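Local coordinates for thioredoxin-like protein (Klebsiella pneumoniae subsp. pneumoniae MGH 78578, PDB 3TY1) that probably binds carbohydrate, as a supersandwich-fold relative of the galactose mutarotases and putative aldose 1-epimerase whose actual reaction is not established, at residues V6-E11 / S145-E150; G13-N18 / I35-L40. All coordinates share one frame; numbering follows the deposited sequence.

How the contacts relate
Contacts 1 and 2 lie on the same side of the chain's centre, their own centres about 10 Å apart, and contact 2 is nested within the long loop that contact 1 closes. Strand 2-9 joins them: it pairs with strand 146-152 in contact 1 and, along its other edge, with strand 14-15, where Asn9 N stands 2.9 Å from Ile14 O and Lys16 N 2.8 Å from Leu7 O, both probable hydrogen bonds. From there residues 13-18 leave the ten-stranded sheet of contact 1 for the six-stranded sheet that holds 35-40. Both contacts touch the second subunit, and a sulfate ion, probably from the crystallisation liquor, lies about 4 Å from the side chain of Asp15.

Contact 1 (V6-E11 / S145-E150); sequences VLTNAE and SLVEVE
Strands 6-9 and 146-150 run antiparallel, their axes 4.5 Å apart at closest approach and 173° between their directions, with a classic beta bulge where Leu7 and Thr8 both face Val147. Val147 O takes both N-H groups of the bulge, Leu7 N at 2.8 Å in the carbonyl plane and Thr8 N at 3.2 Å on a lone pair. In return Val147 N donates to Thr8 O from above the carbonyl plane, and Ala10 N closes the ladder on Ser145 O at 2.9 Å, nearly along the C=O axis. At the bulge the backbone of Leu7 turns helical (psi -32°) and its side chain starts toward the partner strand, with CG anti to its own carbonyl carbon (chi1 -84°). This side chain crosses that of Val149 obliquely, Leu7 CD2 3.7 Å from Val149 CG2, and CD2 also meets Val147 CG1. Thr8 and Val147 lie side by side on the same face, CB to CB 3.9 Å. This face is covered by strand 49-55, whose Leu51 touches both Leu7 and Val147. On the other face, CD1 of Leu146 sits over the flat face of the Asn9 amide, 3.7 Å from Asn9 CG, and is also close to Thr8 O. Farther along that face, Val6 CG2 rests against the aliphatic CG and the OE2 of Glu148, whose other oxygen, OE1, forms a salt bridge with Arg162 on strand 159-169. Near the end of the ladder Ser145 OG is hydrogen-bonded to Glu89 of the second subunit, so the pairing runs up to a subunit interface. A bulged antiparallel pair of this kind adds the N-terminal strand to the large sheet of the supersandwich, the fold of the galactose mutarotase clan.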
loop_
_atom_site.group_PDB
_atom_site.type_symbol
_atom_site.label_atom_id
_atom_site.label_comp_id
_atom_site.label_asym_id
_atom_site.label_seq_id
_atom_site.Cartn_x
_atom_site.Cartn_y
_atom_site.Cartn_z
ATOM N N VAL A 6 -8.923 5.888 26.371
ATOM C CA VAL A 6 -8.047 5.140 25.481
ATOM C C VAL A 6 -8.805 5.025 24.169
ATOM O O VAL A 6 -9.786 4.309 24.059
ATOM C CB VAL A 6 -7.663 3.724 26.028
ATOM C CG1 VAL A 6 -6.799 2.982 24.970
ATOM C CG2 VAL A 6 -6.926 3.827 27.390
ATOM N N LEU A 7 -8.368 5.769 23.174
ATOM C CA LEU A 7 -9.064 5.819 21.892
ATOM C C LEU A 7 -8.656 4.674 20.983
ATOM O O LEU A 7 -9.437 4.280 20.120
ATOM C CB LEU A 7 -8.755 7.138 21.165
ATOM C CG LEU A 7 -9.554 8.388 21.498
ATOM C CD1 LEU A 7 -9.757 8.570 22.933
ATOM C CD2 LEU A 7 -8.951 9.627 20.808
ATOM N N THR A 8 -7.399 4.242 21.103
ATOM C CA THR A 8 -6.806 3.220 20.248
ATOM C C THR A 8 -5.824 2.414 21.067
ATOM O O THR A 8 -5.031 2.956 21.830
ATOM C CB THR A 8 -6.073 3.820 19.047
ATOM O OG1 THR A 8 -6.965 4.684 18.316
ATOM C CG2 THR A 8 -5.545 2.765 18.131
ATOM N N ASN A 9 -5.919 1.105 20.945
ATOM C CA ASN A 9 -4.974 0.213 21.635
ATOM C C ASN A 9 -4.837 -1.087 20.848
ATOM O O ASN A 9 -5.615 -2.015 21.002
ATOM C CB ASN A 9 -5.363 -0.015 23.092
ATOM C CG ASN A 9 -4.271 -0.773 23.872
ATOM O OD1 ASN A 9 -3.370 -1.348 23.286
ATOM N ND2 ASN A 9 -4.350 -0.743 25.173
ATOM N N ALA A 10 -3.800 -1.137 20.022
ATOM C CA ALA A 10 -3.594 -2.271 19.135
ATOM C C ALA A 10 -3.341 -3.537 19.916
ATOM O O ALA A 10 -3.753 -4.626 19.481
ATOM C CB ALA A 10 -2.457 -1.980 18.127
ATOM N N GLU A 11 -2.695 -3.411 21.076
ATOM C CA GLU A 11 -2.424 -4.580 21.917
ATOM C C GLU A 11 -3.727 -5.307 22.291
ATOM O O GLU A 11 -3.717 -6.546 22.422
ATOM C CB GLU A 11 -1.597 -4.166 23.149
ATOM C CG GLU A 11 -1.205 -5.292 24.086
ATOM C CD GLU A 11 -0.427 -4.796 25.303
ATOM O OE1 GLU A 11 -0.901 -3.867 26.013
ATOM O OE2 GLU A 11 0.653 -5.359 25.561
ATOM N N SER A 145 -0.282 3.218 17.305
ATOM C CA SER A 145 -0.689 1.945 17.866
ATOM C C SER A 145 -1.472 2.119 19.153
ATOM O O SER A 145 -2.237 1.257 19.526
ATOM C CB SER A 145 0.566 1.127 18.197
ATOM O OG SER A 145 1.291 0.872 17.018
ATOM N N LEU A 146 -1.207 3.203 19.860
ATOM C CA LEU A 146 -1.867 3.506 21.147
ATOM C C LEU A 146 -2.143 4.997 21.127
ATOM O O LEU A 146 -1.236 5.764 20.863
ATOM C CB LEU A 146 -0.960 3.178 22.344
ATOM C CG LEU A 146 -1.486 3.474 23.770
ATOM C CD1 LEU A 146 -2.578 2.522 24.235
ATOM C CD2 LEU A 146 -0.336 3.453 24.832
ATOM N N VAL A 147 -3.386 5.385 21.377
ATOM C CA VAL A 147 -3.776 6.778 21.428
ATOM C C VAL A 147 -4.615 6.965 22.690
ATOM O O VAL A 147 -5.610 6.236 22.880
ATOM C CB VAL A 147 -4.554 7.221 20.179
ATOM C CG1 VAL A 147 -4.994 8.659 20.305
ATOM C CG2 VAL A 147 -3.724 7.053 18.894
ATOM N N GLU A 148 -4.192 7.913 23.545
ATOM C CA GLU A 148 -4.889 8.273 24.792
ATOM C C GLU A 148 -5.082 9.771 24.885
ATOM O O GLU A 148 -4.199 10.539 24.476
ATOM C CB GLU A 148 -4.094 7.862 26.032
ATOM C CG GLU A 148 -3.900 6.370 26.155
ATOM C CD GLU A 148 -3.016 5.935 27.349
ATOM O OE1 GLU A 148 -2.257 6.750 27.901
ATOM O OE2 GLU A 148 -3.085 4.747 27.721
ATOM N N VAL A 149 -6.226 10.156 25.442
ATOM C CA VAL A 149 -6.564 11.539 25.720
ATOM C C VAL A 149 -6.742 11.661 27.240
ATOM O O VAL A 149 -7.476 10.880 27.862
ATOM C CB VAL A 149 -7.875 11.954 25.004
ATOM C CG1 VAL A 149 -8.314 13.350 25.467
ATOM C CG2 VAL A 149 -7.687 11.887 23.498
ATOM N N GLU A 150 -6.110 12.664 27.822
ATOM C CA GLU A 150 -6.152 12.875 29.274
ATOM C C GLU A 150 -6.589 14.313 29.532
ATOM O O GLU A 150 -6.136 15.236 28.846
ATOM C CB GLU A 150 -4.769 12.600 29.874
ATOM C CG GLU A 150 -4.567 12.951 31.360
ATOM C CD GLU A 150 -3.081 12.934 31.779
ATOM O OE1 GLU A 150 -2.366 11.964 31.434
ATOM O OE2 GLU A 150 -2.631 13.917 32.425
#

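Contact 2 (G13-N18 / I35-L40); sequences GIDKGN and IEQKVL
Along 35-40 the meeting with 13-18 begins at Gln37, whose side chain leaves with CG anti to the backbone N (chi1 180°) and stays extended to carry the amide out to the turn. There Gln37 NE2 donates to Gly17 O at 2.8 Å in a nearly straight bond (170° at the hydrogen); the acceptor lies in the plane of the Gln37 amide and is met on a lone pair, so the amide's rotation is well defined. Gly17 is itself held by an Asx turn, Gly17 N donating to Asp15 OD1 at 3.2 Å from above the carboxylate plane, while Asp15 OD2 pairs with Lys49 in a salt bridge. The backbone oxygen of Gln37 receives a CA-H contact from Asn18. At Lys38 the CA lies 3.3 Å from Asn18 OD1. Next, Val39 N donates to Asn18 OD1 at 2.9 Å (167° at the hydrogen), from above the amide's carbonyl plane, a side-chain bond to the strand's backbone just beyond its pairing with Trp19. Val39 CG2 packs on the bare CA of Gly17 at 3.7 Å. Strand 33-39 thus runs between two neighbours: backbone hydrogen bonds tie Gln37 to Trp19 of strand 19-22 and Lys38 to Ile50 of strand 49-55, while Ile35 packs against Val149 and Val151 of strand 146-152.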
loop_
_atom_site.group_PDB
_atom_site.type_symbol
_atom_site.label_atom_id
_atom_site.label_comp_id
_atom_site.label_asym_id
_atom_site.label_seq_id
_atom_site.Cartn_x
_atom_site.Cartn_y
_atom_site.Cartn_z
ATOM N N GLY A 13 -6.489 -4.727 20.323
ATOM C CA GLY A 13 -7.196 -4.747 19.041
ATOM C C GLY A 13 -8.334 -3.754 18.907
ATOM O O GLY A 13 -9.207 -3.954 18.079
ATOM N N ILE A 14 -8.297 -2.653 19.652
ATOM C CA ILE A 14 -9.432 -1.738 19.694
ATOM C C ILE A 14 -9.145 -0.358 19.141
ATOM O O ILE A 14 -8.001 0.110 19.171
ATOM C CB ILE A 14 -10.035 -1.666 21.130
ATOM C CG1 ILE A 14 -9.209 -0.782 22.041
ATOM C CG2 ILE A 14 -10.268 -3.071 21.721
ATOM C CD1 ILE A 14 -9.758 0.624 22.098
ATOM N N ASP A 15 -10.189 0.273 18.606
ATOM C CA ASP A 15 -10.124 1.659 18.117
ATOM C C ASP A 15 -11.543 2.167 18.196
ATOM O O ASP A 15 -12.431 1.570 17.587
ATOM C CB ASP A 15 -9.581 1.755 16.677
ATOM C CG ASP A 15 -9.156 3.197 16.292
ATOM O OD1 ASP A 15 -9.678 4.184 16.876
ATOM O OD2 ASP A 15 -8.272 3.345 15.416
ATOM N N LYS A 16 -11.761 3.233 18.961
ATOM C CA LYS A 16 -13.073 3.804 19.143
ATOM C C LYS A 16 -13.650 4.454 17.891
ATOM O O LYS A 16 -14.857 4.653 17.840
ATOM C CB LYS A 16 -13.105 4.828 20.297
ATOM C CG LYS A 16 -12.986 4.183 21.694
ATOM C CD LYS A 16 -13.211 5.214 22.799
ATOM C CE LYS A 16 -13.084 4.641 24.220
ATOM N NZ LYS A 16 -13.969 3.479 24.424
ATOM N N GLY A 17 -12.820 4.795 16.900
ATOM C CA GLY A 17 -13.323 5.475 15.700
ATOM C C GLY A 17 -13.870 6.842 16.080
ATOM O O GLY A 17 -13.207 7.592 16.806
ATOM N N ASN A 18 -15.081 7.161 15.617
ATOM C CA ASN A 18 -15.722 8.434 15.965
ATOM C C ASN A 18 -15.990 8.540 17.467
ATOM O O ASN A 18 -16.543 7.630 18.047
ATOM C CB ASN A 18 -17.011 8.640 15.183
ATOM C CG ASN A 18 -16.771 8.803 13.690
ATOM O OD1 ASN A 18 -15.897 9.542 13.244
ATOM N ND2 ASN A 18 -17.557 8.098 12.910
ATOM N N ILE A 35 -13.117 17.675 22.597
ATOM C CA ILE A 35 -12.054 16.879 21.979
ATOM C C ILE A 35 -12.801 15.833 21.151
ATOM O O ILE A 35 -13.684 15.136 21.685
ATOM C CB ILE A 35 -11.103 16.201 23.019
ATOM C CG1 ILE A 35 -10.583 17.252 24.012
ATOM C CG2 ILE A 35 -9.957 15.508 22.290
ATOM C CD1 ILE A 35 -9.848 16.689 25.240
ATOM N N GLU A 36 -12.476 15.768 19.867
ATOM C CA GLU A 36 -13.176 14.901 18.933
ATOM C C GLU A 36 -12.255 14.161 17.986
ATOM O O GLU A 36 -11.363 14.776 17.345
ATOM C CB GLU A 36 -14.182 15.724 18.092
ATOM C CG GLU A 36 -15.016 14.841 17.154
ATOM C CD GLU A 36 -16.099 15.592 16.358
ATOM O OE1 GLU A 36 -16.177 16.825 16.445
ATOM O OE2 GLU A 36 -16.857 14.901 15.638
ATOM N N GLN A 37 -12.511 12.844 17.871
ATOM C CA GLN A 37 -11.890 12.019 16.872
ATOM C C GLN A 37 -12.949 11.738 15.782
ATOM O O GLN A 37 -14.097 11.409 16.081
ATOM C CB GLN A 37 -11.344 10.710 17.434
ATOM C CG GLN A 37 -10.682 9.825 16.373
ATOM C CD GLN A 37 -9.841 8.709 16.952
ATOM O OE1 GLN A 37 -8.639 8.884 17.117
ATOM N NE2 GLN A 37 -10.455 7.561 17.263
ATOM N N LYS A 38 -12.537 11.884 14.541
ATOM C CA LYS A 38 -13.366 11.697 13.406
ATOM C C LYS A 38 -12.666 10.824 12.392
ATOM O O LYS A 38 -11.493 11.078 12.030
ATOM C CB LYS A 38 -13.709 13.087 12.862
ATOM C CG LYS A 38 -14.653 13.133 11.679
ATOM C CD LYS A 38 -15.046 14.607 11.262
ATOM C CE LYS A 38 -15.756 15.387 12.374
ATOM N NZ LYS A 38 -16.416 16.671 11.930
ATOM N N VAL A 39 -13.402 9.837 11.872
ATOM C CA VAL A 39 -12.919 8.957 10.836
ATOM C C VAL A 39 -13.326 9.601 9.542
ATOM O O VAL A 39 -14.514 9.863 9.325
ATOM C CB VAL A 39 -13.526 7.536 10.910
ATOM C CG1 VAL A 39 -12.897 6.623 9.811
ATOM C CG2 VAL A 39 -13.288 6.917 12.256
ATOM N N LEU A 40 -12.362 9.854 8.674
ATOM C CA LEU A 40 -12.615 10.540 7.400
ATOM C C LEU A 40 -12.863 9.547 6.255
ATOM O O LEU A 40 -12.524 8.362 6.320
ATOM C CB LEU A 40 -11.460 11.482 7.038
ATOM C CG LEU A 40 -11.160 12.588 8.042
ATOM C CD1 LEU A 40 -9.845 13.274 7.555
ATOM C CD2 LEU A 40 -12.357 13.522 8.178
#